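PDB 3I9F: putative type 11 methyltransferase from Sulfolobus solfataricus, which probably transfers a methyl group from S-adenosylmethionine to an acceptor that has not been identified, through a Rossmann-like methyltransferase domain. Local coordinates for residues K41-D46 and I63-P68; K69-N74 and K99-D104; V76-F81 and D105-I110; D90-I95 and M134-N139. All blocks are in the same frame, centred on the assembly; numbering follows the deposited sequence.

In the fold
From the N terminus, contact 1 comes first and closes the beta-alpha-beta unit of strand 39-45, helix 49-58 and strand 63-65, the last being an outermost strand of the sheet within this chain. The other three open only after it is complete, and each crosses the other two, so none nests. Contact 2 ties the loop leaving strand 63-65 to the end of helix 91-101; contact 3 pairs strand 76-82 with strand 106-113 in the middle of the sheet; contact 4 holds the start of helix 91-101 against the end of helix 130-136. I71 packs on Y43, joining contacts 1 and 2, whereas F81 reaches F137, joining contacts 3 and 4. Helix 91-101 serves contacts 2 and 4.

Contact 1 (K41-D46 and I63-P68); sequences KLYCID and ITLSDP
Strands 42-45 and 63-65 form the parallel pair of a beta-alpha-beta unit whose crossover is helix 49-58; 63-65 is an outermost strand of the Rossmann-like sheet within this chain. Their axes differ by 25° and approach to 4.6 Å. Four backbone hydrogen bonds define the register: I63 N to L42 O, C44 N to I63 O, L65 N to C44 O and D46 N to L65 O. The last is the longest, D46 N lying 3.1 Å from L65 O; the first is the straightest, 175° at the hydrogen. CA-H...O contacts fill in between, among them I45 CA to L65 O at 3.2 Å.

Apolar packing gathers on the face bearing Y43, I45, I63 and L65. With CG beside its backbone N (chi1 -65°), Y43 runs alongside I63, CD1 lying 3.7 Å from I63 CB, while the same CD1 touches L65 CD1 at 3.9 Å. An alanine at Y43 would probably lose this shared support for I63 and L65. C44 and T64 occupy the reverse face, where both touch V55 of helix 49-58. Beyond the strand, S66 OG bonds E70 of the second subunit. Near the same turn the I45 and P68 side chains cross at about a right angle, I45 CD1 3.5 Å from P68 CB.

Contact 2 (K69-N74 and K99-D104); sequences KEIPDN and KRILKD. With ZN (zinc ion), chain F.
One backbone oxygen, I71 O, receives both terminal nitrogens of R100 end-on: NH1 lies 2.8 Å and NH2 3.1 Å from it. The carbonyl oxygen is within 5° of the guanidinium plane, so the group meets it edge first. NH1 also gives a hydrogen to D73 OD1 at 2.7 Å, on the anti lone pair of that oxygen, which makes a salt bridge although carboxylate and guanidinium are turned 57° apart. E97 holds NH2 in a second salt bridge. Together these bonds would fix the rotation of the guanidinium, and the two carboxylates, of D73 and E97, probably favour its charged form. The R100 side chain extends from the last turn of the helix with CG anti to the backbone N, and bends at chi3 (80°); I101 CG2 sits over one face of the flat group, 3.2 Å above the plane and displaced toward its rim.

Further along, N74 N donates to R100 O at 2.8 Å, on a lone pair of the carbonyl, and so takes up an oxygen at the helix end. I71 CG2 and I101 CG2 meet at 3.9 Å on the buried side. At the outer end D104 OD1 binds zinc at 1.9 Å with H166, H168 and H170, histidines of what appears to be a C-terminal purification tag. Loop 69-74 is thus fastened to the C-terminal end of helix 91-101, the crossover between parallel strands 76-82 and 106-113 in the Rossmann-like fold of class I methyltransferases.

Contact 3 (V76-F81 and D105-I110); sequences VDFILF and DGRVII
Strands 78-81 and 106-110 run parallel, their axes 13° apart, as neighbours in the middle of the sheet. Bonds pass back and forth between them: R107 N to D77 O, I79 N to R107 O, I109 N to I79 O, and F81 N to I109 O, this last nearly straight at 177°.

F81 shows how the face bearing I79, V108 and I110 is filled. Its CB lies 3.7 Å from I110 CD1, the two side chains running side by side. CG, set beside the backbone N by chi1 of -78°, stays near the same methyl. CD2 is shared: it touches I110 CD1 at 3.8 Å and, edge-on, V108 CG1 at 4.0 Å. At the far rim of the ring CE2 reaches F137 and CZ reaches V94, while Y24 stacks on the ring and F85 meets it edge-to-face.

On the reverse face L80 CD1 packs against I109 CG2 at 3.7 Å, and F78 CD1 lies 3.6 Å from R107 CB. R107 then bends at chi2 and carries its guanidinium off to a salt bridge with E143. At the start of the pairing G106 fits closely: a CB there would fall about 3.0 Å from V76 O. Across the contact the polar bonding is thus all backbone to backbone and the contacts between one side chain and another are carbon to carbon, consistent with a largely buried hydrophobic core.

Contact 4 (D90-I95 and M134-N139); sequences DKQHVI and MGWFSN
The close part of this contact has two centres. I95 CD1 stands over the middle of the F137 ring, 3.8 Å from the centroid and only 12° off the normal, a CH-pi contact, and I95 CG1 approaches W136 O to 3.5 Å. K91 lays CB over the six-membered ring of W136, 3.9 Å from its centroid, and CD follows the same face, 3.7 Å from CZ2, before the amine turns away to M88 O and H86 O. F85 adds to the packing, meeting W136 edge-to-face and touching I95 and F137.

The loose side, toward solvent, belongs to Q92, which is exposed and has two conformers. It reaches only the ring edge, CD to W136 CZ3 at 3.9 Å; one water donates both to Q92 OE1 and, at 3.1 Å, to W136 O. An alanine at W136 would probably take away the surface on which K91 CB and CD and Q92 rest, and the edge-to-face contact with F85.

Helix 130-136 ends at W136, and F137 is the centre of an inverse gamma turn. The result is packing of the start of crossover helix 91-101 against the end of helix 130-136, outside the central sheet, as expected for a layered Rossmann-like alpha/beta fold.

Contact 1 (K41-D46 and I63-P68)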
loop_
_atom_site.group_PDB
_atom_site.type_symbol
_atom_site.label_atom_id
_atom_site.label_comp_id
_atom_site.label_asym_id
_atom_site.label_seq_id
_atom_site.Cartn_x
_atom_site.Cartn_y
_atom_site.Cartn_z
ATOM N N LYS B 41 6.716 8.383 -5.695
ATOM C CA LYS B 41 6.127 7.605 -4.595
ATOM C C LYS B 41 7.216 7.005 -3.739
ATOM O O LYS B 41 8.224 6.574 -4.252
ATOM C CB LYS B 41 5.320 6.427 -5.101
ATOM C CG LYS B 41 3.943 6.733 -5.617
ATOM C CD LYS B 41 3.195 5.422 -5.948
ATOM C CE LYS B 41 1.870 5.712 -6.643
ATOM N NZ LYS B 41 1.689 4.735 -7.750
ATOM N N LEU B 42 6.978 6.924 -2.439
ATOM C CA LEU B 42 7.917 6.308 -1.523
ATOM C C LEU B 42 7.213 5.211 -0.749
ATOM O O LEU B 42 6.230 5.476 -0.026
ATOM C CB LEU B 42 8.510 7.328 -0.550
ATOM C CG LEU B 42 9.544 6.814 0.449
ATOM C CD1 LEU B 42 10.605 5.914 -0.178
ATOM C CD2 LEU B 42 10.214 8.016 1.100
ATOM N N TYR B 43 7.725 3.989 -0.912
ATOM C CA TYR B 43 7.276 2.851 -0.135
ATOM C C TYR B 43 8.325 2.536 0.922
ATOM O O TYR B 43 9.522 2.480 0.611
ATOM C CB TYR B 43 7.145 1.626 -1.014
ATOM C CG TYR B 43 6.102 1.654 -2.087
ATOM C CD1 TYR B 43 4.786 1.364 -1.798
ATOM C CD2 TYR B 43 6.440 1.906 -3.422
ATOM C CE1 TYR B 43 3.813 1.358 -2.782
ATOM C CE2 TYR B 43 5.480 1.874 -4.412
ATOM C CZ TYR B 43 4.162 1.598 -4.082
ATOM O OH TYR B 43 3.172 1.583 -5.047
ATOM N N CYS B 44 7.885 2.318 2.150
ATOM C CA CYS B 44 8.715 1.793 3.217
ATOM C C CYS B 44 8.240 0.406 3.634
ATOM O O CYS B 44 7.111 0.247 4.097
ATOM C CB CYS B 44 8.609 2.694 4.420
ATOM S SG CYS B 44 9.418 4.258 4.153
ATOM N N ILE B 45 9.116 -0.576 3.487
ATOM C CA ILE B 45 8.840 -1.953 3.886
ATOM C C ILE B 45 9.623 -2.368 5.141
ATOM O O ILE B 45 10.831 -2.219 5.219
ATOM C CB ILE B 45 9.213 -2.949 2.765
ATOM C CG1 ILE B 45 8.616 -2.468 1.440
ATOM C CG2 ILE B 45 8.778 -4.355 3.164
ATOM C CD1 ILE B 45 8.548 -3.464 0.354
ATOM N N ASP B 46 8.927 -2.896 6.123
ATOM C CA ASP B 46 9.597 -3.530 7.235
ATOM C C ASP B 46 8.658 -4.501 7.936
ATOM O O ASP B 46 7.476 -4.236 8.133
ATOM C CB ASP B 46 10.188 -2.498 8.228
ATOM C CG ASP B 46 11.411 -3.052 9.019
ATOM O OD1 ASP B 46 12.476 -2.381 9.026
ATOM O OD2 ASP B 46 11.322 -4.175 9.616
ATOM N N ILE B 63 4.130 5.268 1.836
ATOM C CA ILE B 63 3.277 4.087 1.870
ATOM C C ILE B 63 4.028 2.977 2.640
ATOM O O ILE B 63 5.009 2.472 2.174
ATOM C CB ILE B 63 2.888 3.643 0.474
ATOM C CG1 ILE B 63 2.187 4.788 -0.278
ATOM C CG2 ILE B 63 1.988 2.393 0.569
ATOM C CD1 ILE B 63 1.880 4.477 -1.822
ATOM N N THR B 64 3.568 2.662 3.836
ATOM C CA THR B 64 4.197 1.652 4.703
ATOM C C THR B 64 3.601 0.270 4.430
ATOM O O THR B 64 2.411 0.133 4.398
ATOM C CB THR B 64 4.011 1.954 6.211
ATOM O OG1 THR B 64 2.624 2.132 6.504
ATOM C CG2 THR B 64 4.762 3.199 6.636
ATOM N N LEU B 65 4.449 -0.738 4.227
ATOM C CA LEU B 65 4.012 -2.076 3.941
ATOM C C LEU B 65 4.790 -3.062 4.788
ATOM O O LEU B 65 5.990 -2.890 4.992
ATOM C CB LEU B 65 4.227 -2.405 2.474
ATOM C CG LEU B 65 3.498 -1.569 1.429
ATOM C CD1 LEU B 65 3.978 -1.979 0.027
ATOM C CD2 LEU B 65 1.941 -1.668 1.524
ATOM N N SER B 66 4.116 -4.130 5.227
ATOM C CA SER B 66 4.788 -5.234 5.932
ATOM C C SER B 66 5.629 -6.061 4.975
ATOM O O SER B 66 6.485 -6.793 5.399
ATOM C CB SER B 66 3.772 -6.155 6.620
ATOM O OG SER B 66 3.051 -6.933 5.675
ATOM N N ASP B 67 5.432 -5.869 3.677
ATOM C CA ASP B 67 5.903 -6.773 2.681
ATOM C C ASP B 67 5.630 -6.132 1.290
ATOM O O ASP B 67 4.735 -5.323 1.150
ATOM C CB ASP B 67 5.046 -8.031 2.866
ATOM C CG ASP B 67 5.325 -9.068 1.865
ATOM O OD1 ASP B 67 6.289 -9.845 2.083
ATOM O OD2 ASP B 67 4.611 -9.093 0.853
ATOM N N PRO B 68 6.353 -6.527 0.249
ATOM C CA PRO B 68 6.159 -5.880 -1.031
ATOM C C PRO B 68 5.021 -6.414 -1.916
ATOM O O PRO B 68 4.824 -5.926 -3.022
ATOM C CB PRO B 68 7.503 -6.074 -1.709
ATOM C CG PRO B 68 7.929 -7.395 -1.225
ATOM C CD PRO B 68 7.531 -7.382 0.240
#

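Contact 2 (K69-N74 and K99-D104)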
loop_
_atom_site.group_PDB
_atom_site.type_symbol
_atom_site.label_atom_id
_atom_site.label_comp_id
_atom_site.label_asym_id
_atom_site.label_seq_id
_atom_site.Cartn_x
_atom_site.Cartn_y
_atom_site.Cartn_z
ATOM N N LYS B 69 4.229 -7.341 -1.426
ATOM C CA LYS B 69 3.158 -7.914 -2.221
ATOM C C LYS B 69 2.275 -6.879 -2.981
ATOM O O LYS B 69 1.996 -7.051 -4.151
ATOM C CB LYS B 69 2.301 -8.806 -1.321
ATOM C CG LYS B 69 1.087 -9.443 -1.950
ATOM C CD LYS B 69 0.269 -10.145 -0.822
ATOM C CE LYS B 69 -1.155 -10.561 -1.229
ATOM N NZ LYS B 69 -1.193 -11.244 -2.549
ATOM N N GLU B 70 1.820 -5.826 -2.317
ATOM C CA GLU B 70 0.805 -4.950 -2.933
ATOM C C GLU B 70 1.394 -3.887 -3.866
ATOM O O GLU B 70 0.661 -3.126 -4.477
ATOM C CB GLU B 70 -0.062 -4.324 -1.862
ATOM C CG GLU B 70 -0.868 -5.340 -1.019
ATOM C CD GLU B 70 -1.892 -6.190 -1.828
ATOM O OE1 GLU B 70 -2.265 -5.781 -2.949
ATOM O OE2 GLU B 70 -2.324 -7.269 -1.336
ATOM N N ILE B 71 2.723 -3.859 -3.972
ATOM C CA ILE B 71 3.401 -3.006 -4.898
ATOM C C ILE B 71 3.286 -3.638 -6.279
ATOM O O ILE B 71 3.591 -4.828 -6.455
ATOM C CB ILE B 71 4.883 -2.836 -4.600
ATOM C CG1 ILE B 71 5.123 -2.267 -3.194
ATOM C CG2 ILE B 71 5.485 -1.929 -5.635
ATOM C CD1 ILE B 71 6.616 -2.072 -2.811
ATOM N N PRO B 72 2.820 -2.846 -7.254
ATOM C CA PRO B 72 2.507 -3.390 -8.563
ATOM C C PRO B 72 3.717 -3.892 -9.344
ATOM O O PRO B 72 4.849 -3.430 -9.133
ATOM C CB PRO B 72 1.823 -2.228 -9.288
ATOM C CG PRO B 72 1.841 -1.036 -8.312
ATOM C CD PRO B 72 2.191 -1.528 -6.990
ATOM N N ASP B 73 3.464 -4.813 -10.262
ATOM C CA ASP B 73 4.512 -5.335 -11.103
ATOM C C ASP B 73 5.159 -4.207 -11.872
ATOM O O ASP B 73 4.460 -3.286 -12.285
ATOM C CB ASP B 73 3.947 -6.335 -12.113
ATOM C CG ASP B 73 3.398 -7.620 -11.464
ATOM O OD1 ASP B 73 3.618 -7.912 -10.238
ATOM O OD2 ASP B 73 2.726 -8.349 -12.235
ATOM N N ASN B 74 6.488 -4.272 -12.032
ATOM C CA ASN B 74 7.195 -3.475 -13.025
ATOM C C ASN B 74 6.839 -2.018 -12.872
ATOM O O ASN B 74 6.510 -1.381 -13.851
ATOM C CB ASN B 74 6.812 -3.964 -14.445
ATOM C CG ASN B 74 7.490 -3.166 -15.577
ATOM O OD1 ASN B 74 6.809 -2.620 -16.440
ATOM N ND2 ASN B 74 8.805 -3.129 -15.597
ATOM N N LYS B 99 12.735 -8.545 -8.270
ATOM C CA LYS B 99 12.676 -8.675 -9.713
ATOM C C LYS B 99 11.323 -8.374 -10.265
ATOM O O LYS B 99 11.227 -7.894 -11.385
ATOM C CB LYS B 99 13.161 -10.041 -10.201
ATOM C CG LYS B 99 14.634 -10.222 -9.957
ATOM C CD LYS B 99 15.206 -11.520 -10.511
ATOM C CE LYS B 99 14.551 -12.791 -9.991
ATOM N NZ LYS B 99 15.434 -14.030 -10.097
ATOM N N ARG B 100 10.255 -8.643 -9.520
ATOM C CA ARG B 100 8.912 -8.452 -10.076
ATOM C C ARG B 100 8.529 -6.964 -10.088
ATOM O O ARG B 100 7.907 -6.520 -11.051
ATOM C CB ARG B 100 7.889 -9.299 -9.331
ATOM C CG ARG B 100 6.423 -8.943 -9.478
ATOM C CD ARG B 100 5.496 -9.699 -8.445
ATOM N NE ARG B 100 5.488 -9.110 -7.105
ATOM C CZ ARG B 100 4.941 -7.940 -6.785
ATOM N NH1 ARG B 100 4.318 -7.205 -7.692
ATOM N NH2 ARG B 100 4.986 -7.488 -5.532
ATOM N N ILE B 101 8.904 -6.211 -9.052
ATOM C CA ILE B 101 8.426 -4.850 -8.911
ATOM C C ILE B 101 9.312 -3.873 -9.644
ATOM O O ILE B 101 8.844 -2.868 -10.081
ATOM C CB ILE B 101 8.239 -4.395 -7.435
ATOM C CG1 ILE B 101 9.553 -4.424 -6.663
ATOM C CG2 ILE B 101 7.177 -5.239 -6.731
ATOM C CD1 ILE B 101 9.455 -3.863 -5.230
ATOM N N LEU B 102 10.596 -4.167 -9.786
ATOM C CA LEU B 102 11.534 -3.261 -10.459
ATOM C C LEU B 102 11.266 -3.163 -11.990
ATOM O O LEU B 102 10.933 -4.160 -12.640
ATOM C CB LEU B 102 12.970 -3.734 -10.219
ATOM C CG LEU B 102 14.094 -2.742 -10.498
ATOM C CD1 LEU B 102 14.094 -1.573 -9.488
ATOM C CD2 LEU B 102 15.439 -3.471 -10.528
ATOM N N LYS B 103 11.401 -1.960 -12.555
ATOM C CA LYS B 103 11.295 -1.797 -14.031
ATOM C C LYS B 103 12.492 -2.435 -14.738
ATOM O O LYS B 103 13.497 -2.790 -14.119
ATOM C CB LYS B 103 11.218 -0.329 -14.440
ATOM C CG LYS B 103 10.010 0.485 -13.985
ATOM C CD LYS B 103 10.114 1.864 -14.653
ATOM C CE LYS B 103 8.999 2.851 -14.307
ATOM N NZ LYS B 103 7.650 2.432 -14.902
ATOM N N ASP B 104 12.402 -2.590 -16.044
ATOM C CA ASP B 104 13.563 -3.105 -16.794
ATOM C C ASP B 104 14.827 -2.254 -16.627
ATOM O O ASP B 104 15.911 -2.772 -16.586
ATOM C CB ASP B 104 13.204 -3.255 -18.257
ATOM C CG ASP B 104 12.078 -4.281 -18.487
ATOM O OD1 ASP B 104 11.575 -4.952 -17.519
ATOM O OD2 ASP B 104 11.711 -4.418 -19.677
HETATM ZN ZN ZN F . 10.470 -6.462 -18.018
#

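Contact 3 (V76-F81 and D105-I110)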
loop_
_atom_site.group_PDB
_atom_site.type_symbol
_atom_site.label_atom_id
_atom_site.label_comp_id
_atom_site.label_asym_id
_atom_site.label_seq_id
_atom_site.Cartn_x
_atom_site.Cartn_y
_atom_site.Cartn_z
ATOM N N VAL B 76 8.693 0.130 -10.368
ATOM C CA VAL B 76 9.628 0.746 -9.429
ATOM C C VAL B 76 10.981 1.101 -10.060
ATOM O O VAL B 76 11.573 0.306 -10.810
ATOM C CB VAL B 76 9.851 -0.161 -8.135
ATOM C CG1 VAL B 76 11.017 0.363 -7.256
ATOM C CG2 VAL B 76 8.585 -0.239 -7.322
ATOM N N ASP B 77 11.468 2.289 -9.718
ATOM C CA ASP B 77 12.694 2.837 -10.322
ATOM C C ASP B 77 13.942 2.535 -9.502
ATOM O O ASP B 77 14.929 2.024 -10.053
ATOM C CB ASP B 77 12.545 4.358 -10.557
ATOM C CG ASP B 77 11.368 4.692 -11.505
ATOM O OD1 ASP B 77 11.489 4.310 -12.710
ATOM O OD2 ASP B 77 10.332 5.297 -11.032
ATOM N N PHE B 78 13.875 2.821 -8.204
ATOM C CA PHE B 78 14.916 2.490 -7.265
ATOM C C PHE B 78 14.431 1.700 -6.005
ATOM O O PHE B 78 13.382 1.982 -5.418
ATOM C CB PHE B 78 15.560 3.794 -6.791
ATOM C CG PHE B 78 16.204 4.597 -7.898
ATOM C CD1 PHE B 78 17.522 4.349 -8.275
ATOM C CD2 PHE B 78 15.480 5.595 -8.563
ATOM C CE1 PHE B 78 18.116 5.085 -9.283
ATOM C CE2 PHE B 78 16.054 6.321 -9.578
ATOM C CZ PHE B 78 17.373 6.081 -9.941
ATOM N N ILE B 79 15.240 0.738 -5.587
ATOM C CA ILE B 79 15.022 -0.029 -4.370
ATOM C C ILE B 79 16.285 0.099 -3.542
ATOM O O ILE B 79 17.359 -0.280 -3.991
ATOM C CB ILE B 79 14.805 -1.528 -4.696
ATOM C CG1 ILE B 79 13.519 -1.725 -5.489
ATOM C CG2 ILE B 79 14.752 -2.343 -3.425
ATOM C CD1 ILE B 79 13.380 -3.074 -6.078
ATOM N N LEU B 80 16.160 0.636 -2.342
ATOM C CA LEU B 80 17.292 0.745 -1.443
ATOM C C LEU B 80 17.261 -0.376 -0.402
ATOM O O LEU B 80 16.228 -0.659 0.229
ATOM C CB LEU B 80 17.264 2.086 -0.732
ATOM C CG LEU B 80 18.305 2.320 0.367
ATOM C CD1 LEU B 80 19.722 2.370 -0.185
ATOM C CD2 LEU B 80 17.988 3.592 1.150
ATOM N N PHE B 81 18.428 -0.980 -0.211
ATOM C CA PHE B 81 18.695 -1.901 0.894
ATOM C C PHE B 81 19.804 -1.298 1.700
ATOM O O PHE B 81 20.954 -1.449 1.370
ATOM C CB PHE B 81 19.141 -3.248 0.352
ATOM C CG PHE B 81 18.026 -4.101 -0.175
ATOM C CD1 PHE B 81 17.226 -4.830 0.686
ATOM C CD2 PHE B 81 17.824 -4.223 -1.506
ATOM C CE1 PHE B 81 16.242 -5.626 0.227
ATOM C CE2 PHE B 81 16.817 -5.021 -2.004
ATOM C CZ PHE B 81 16.018 -5.715 -1.141
ATOM N N ASP B 105 14.668 -0.944 -16.488
ATOM C CA ASP B 105 15.783 -0.014 -16.347
ATOM C C ASP B 105 15.930 0.464 -14.894
ATOM O O ASP B 105 16.555 1.479 -14.614
ATOM C CB ASP B 105 15.574 1.187 -17.301
ATOM C CG ASP B 105 14.272 2.019 -16.968
ATOM O OD1 ASP B 105 13.181 1.401 -16.670
ATOM O OD2 ASP B 105 14.347 3.288 -17.038
ATOM N N GLY B 106 15.391 -0.298 -13.953
ATOM C CA GLY B 106 15.410 0.129 -12.549
ATOM C C GLY B 106 16.770 -0.147 -11.974
ATOM O O GLY B 106 17.551 -0.819 -12.609
ATOM N N ARG B 107 17.035 0.400 -10.794
ATOM C CA ARG B 107 18.315 0.251 -10.104
ATOM C C ARG B 107 18.111 -0.224 -8.650
ATOM O O ARG B 107 17.189 0.215 -7.970
ATOM C CB ARG B 107 19.050 1.617 -10.082
ATOM C CG ARG B 107 20.176 1.860 -11.106
ATOM C CD ARG B 107 19.879 1.333 -12.453
ATOM N NE ARG B 107 20.829 1.754 -13.463
ATOM C CZ ARG B 107 20.738 1.424 -14.752
ATOM N NH1 ARG B 107 21.645 1.876 -15.611
ATOM N NH2 ARG B 107 19.748 0.651 -15.189
ATOM N N VAL B 108 18.988 -1.110 -8.179
ATOM C CA VAL B 108 19.028 -1.483 -6.778
ATOM C C VAL B 108 20.233 -0.833 -6.110
ATOM O O VAL B 108 21.335 -0.928 -6.609
ATOM C CB VAL B 108 19.108 -3.016 -6.628
ATOM C CG1 VAL B 108 19.316 -3.418 -5.131
ATOM C CG2 VAL B 108 17.843 -3.675 -7.246
ATOM N N ILE B 109 20.015 -0.175 -4.984
ATOM C CA ILE B 109 21.096 0.424 -4.223
ATOM C C ILE B 109 21.343 -0.378 -2.964
ATOM O O ILE B 109 20.462 -0.464 -2.135
ATOM C CB ILE B 109 20.774 1.870 -3.779
ATOM C CG1 ILE B 109 20.339 2.731 -4.977
ATOM C CG2 ILE B 109 21.980 2.481 -3.136
ATOM C CD1 ILE B 109 19.338 3.840 -4.633
ATOM N N ILE B 110 22.548 -0.939 -2.815
ATOM C CA ILE B 110 22.972 -1.596 -1.588
ATOM C C ILE B 110 23.926 -0.730 -0.788
ATOM O O ILE B 110 24.936 -0.284 -1.307
ATOM C CB ILE B 110 23.739 -2.926 -1.869
ATOM C CG1 ILE B 110 22.907 -3.889 -2.734
ATOM C CG2 ILE B 110 24.194 -3.596 -0.557
ATOM C CD1 ILE B 110 21.467 -3.966 -2.382
#

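Contact 4 (D90-I95 and M134-N139)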
loop_
_atom_site.group_PDB
_atom_site.type_symbol
_atom_site.label_atom_id
_atom_site.label_comp_id
_atom_site.label_asym_id
_atom_site.label_seq_id
_atom_site.Cartn_x
_atom_site.Cartn_y
_atom_site.Cartn_z
ATOM N N ASP B 90 13.574 -14.704 4.446
ATOM C CA ASP B 90 13.230 -15.141 3.134
ATOM C C ASP B 90 13.994 -14.426 1.979
ATOM O O ASP B 90 13.439 -13.791 1.106
ATOM C CB ASP B 90 11.732 -15.007 3.009
ATOM C CG ASP B 90 11.008 -15.788 4.090
ATOM O OD1 ASP B 90 11.432 -16.906 4.454
ATOM O OD2 ASP B 90 10.013 -15.290 4.633
ATOM N N LYS B 91 15.286 -14.546 1.983
ATOM C CA LYS B 91 16.079 -13.835 1.047
ATOM C C LYS B 91 15.709 -14.178 -0.400
ATOM O O LYS B 91 15.641 -13.244 -1.210
ATOM C CB LYS B 91 17.553 -14.014 1.352
ATOM C CG LYS B 91 17.997 -13.331 2.654
ATOM C CD LYS B 91 19.479 -13.584 2.891
ATOM C CE LYS B 91 20.110 -12.898 4.096
ATOM N NZ LYS B 91 19.293 -13.006 5.352
ATOM N N GLN B 92 15.364 -15.450 -0.703
ATOM C CA GLN B 92 14.989 -15.792 -2.078
ATOM C C GLN B 92 13.633 -15.177 -2.436
ATOM O O GLN B 92 13.427 -14.764 -3.585
ATOM C CB GLN B 92 14.993 -17.300 -2.344
ATOM C CG GLN B 92 16.351 -17.955 -2.312
ATOM C CD GLN B 92 17.188 -17.739 -3.564
ATOM O OE1 GLN B 92 16.907 -16.863 -4.392
ATOM N NE2 GLN B 92 18.240 -18.556 -3.711
ATOM N N HIS B 93 12.713 -15.095 -1.472
ATOM C CA HIS B 93 11.435 -14.398 -1.703
ATOM C C HIS B 93 11.677 -12.898 -1.957
ATOM O O HIS B 93 10.996 -12.292 -2.792
ATOM C CB HIS B 93 10.518 -14.569 -0.505
ATOM C CG HIS B 93 9.324 -13.669 -0.493
ATOM N ND1 HIS B 93 8.185 -13.914 -1.240
ATOM C CD2 HIS B 93 9.067 -12.549 0.235
ATOM C CE1 HIS B 93 7.280 -12.986 -0.965
ATOM N NE2 HIS B 93 7.784 -12.155 -0.059
ATOM N N VAL B 94 12.638 -12.314 -1.230
ATOM C CA VAL B 94 12.975 -10.919 -1.428
ATOM C C VAL B 94 13.534 -10.634 -2.854
ATOM O O VAL B 94 13.057 -9.751 -3.526
ATOM C CB VAL B 94 13.974 -10.457 -0.366
ATOM C CG1 VAL B 94 14.673 -9.134 -0.795
ATOM C CG2 VAL B 94 13.280 -10.389 0.992
ATOM N N ILE B 95 14.532 -11.388 -3.306
ATOM C CA ILE B 95 15.053 -11.271 -4.666
ATOM C C ILE B 95 13.976 -11.452 -5.702
ATOM O O ILE B 95 13.864 -10.680 -6.627
ATOM C CB ILE B 95 16.091 -12.341 -4.966
ATOM C CG1 ILE B 95 17.274 -12.224 -4.011
ATOM C CG2 ILE B 95 16.512 -12.248 -6.396
ATOM C CD1 ILE B 95 17.714 -10.825 -3.693
ATOM N N MET B 134 26.311 -10.312 -4.537
ATOM C CA MET B 134 26.088 -10.701 -5.938
ATOM C C MET B 134 25.717 -12.192 -6.137
ATOM O O MET B 134 25.174 -12.553 -7.170
ATOM C CB MET B 134 27.260 -10.245 -6.832
ATOM C CG MET B 134 27.584 -8.713 -6.671
ATOM S SD MET B 134 26.168 -7.565 -6.661
ATOM C CE MET B 134 25.651 -7.907 -8.342
ATOM N N GLY B 135 25.965 -13.035 -5.142
ATOM C CA GLY B 135 25.389 -14.362 -5.096
ATOM C C GLY B 135 23.871 -14.307 -5.032
ATOM O O GLY B 135 23.217 -15.065 -5.706
ATOM N N TRP B 136 23.306 -13.390 -4.251
ATOM C CA TRP B 136 21.844 -13.225 -4.178
ATOM C C TRP B 136 21.244 -12.436 -5.351
ATOM O O TRP B 136 20.166 -12.766 -5.902
ATOM C CB TRP B 136 21.459 -12.503 -2.885
ATOM C CG TRP B 136 21.786 -13.288 -1.723
ATOM C CD1 TRP B 136 22.876 -13.149 -0.911
ATOM C CD2 TRP B 136 21.055 -14.382 -1.223
ATOM N NE1 TRP B 136 22.864 -14.098 0.056
ATOM C CE2 TRP B 136 21.752 -14.875 -0.110
ATOM C CE3 TRP B 136 19.887 -15.025 -1.630
ATOM C CZ2 TRP B 136 21.298 -15.967 0.643
ATOM C CZ3 TRP B 136 19.438 -16.106 -0.887
ATOM C CH2 TRP B 136 20.158 -16.575 0.230
ATOM N N PHE B 137 21.922 -11.349 -5.686
ATOM C CA PHE B 137 21.482 -10.485 -6.740
ATOM C C PHE B 137 22.172 -10.911 -8.017
ATOM O O PHE B 137 22.775 -10.097 -8.694
ATOM C CB PHE B 137 21.812 -9.050 -6.379
ATOM C CG PHE B 137 20.955 -8.491 -5.271
ATOM C CD1 PHE B 137 19.826 -7.755 -5.563
ATOM C CD2 PHE B 137 21.275 -8.708 -3.939
ATOM C CE1 PHE B 137 19.037 -7.249 -4.564
ATOM C CE2 PHE B 137 20.507 -8.201 -2.948
ATOM C CZ PHE B 137 19.380 -7.472 -3.254
ATOM N N SER B 138 22.031 -12.193 -8.356
ATOM C CA SER B 138 22.772 -12.825 -9.458
ATOM C C SER B 138 22.267 -12.530 -10.880
ATOM O O SER B 138 22.938 -12.924 -11.841
ATOM C CB SER B 138 22.714 -14.330 -9.268
ATOM O OG SER B 138 21.341 -14.725 -9.292
ATOM N N ASN B 139 21.097 -11.897 -11.010
ATOM C CA ASN B 139 20.606 -11.405 -12.303
ATOM C C ASN B 139 20.922 -9.913 -12.457
ATOM O O ASN B 139 20.229 -9.182 -13.184
ATOM C CB ASN B 139 19.093 -11.605 -12.426
ATOM C CG ASN B 139 18.656 -13.029 -12.100
ATOM O OD1 ASN B 139 18.107 -13.313 -10.993
ATOM N ND2 ASN B 139 18.914 -13.944 -13.033
HETATM O O HOH W 1 18.743 -15.526 -5.533
#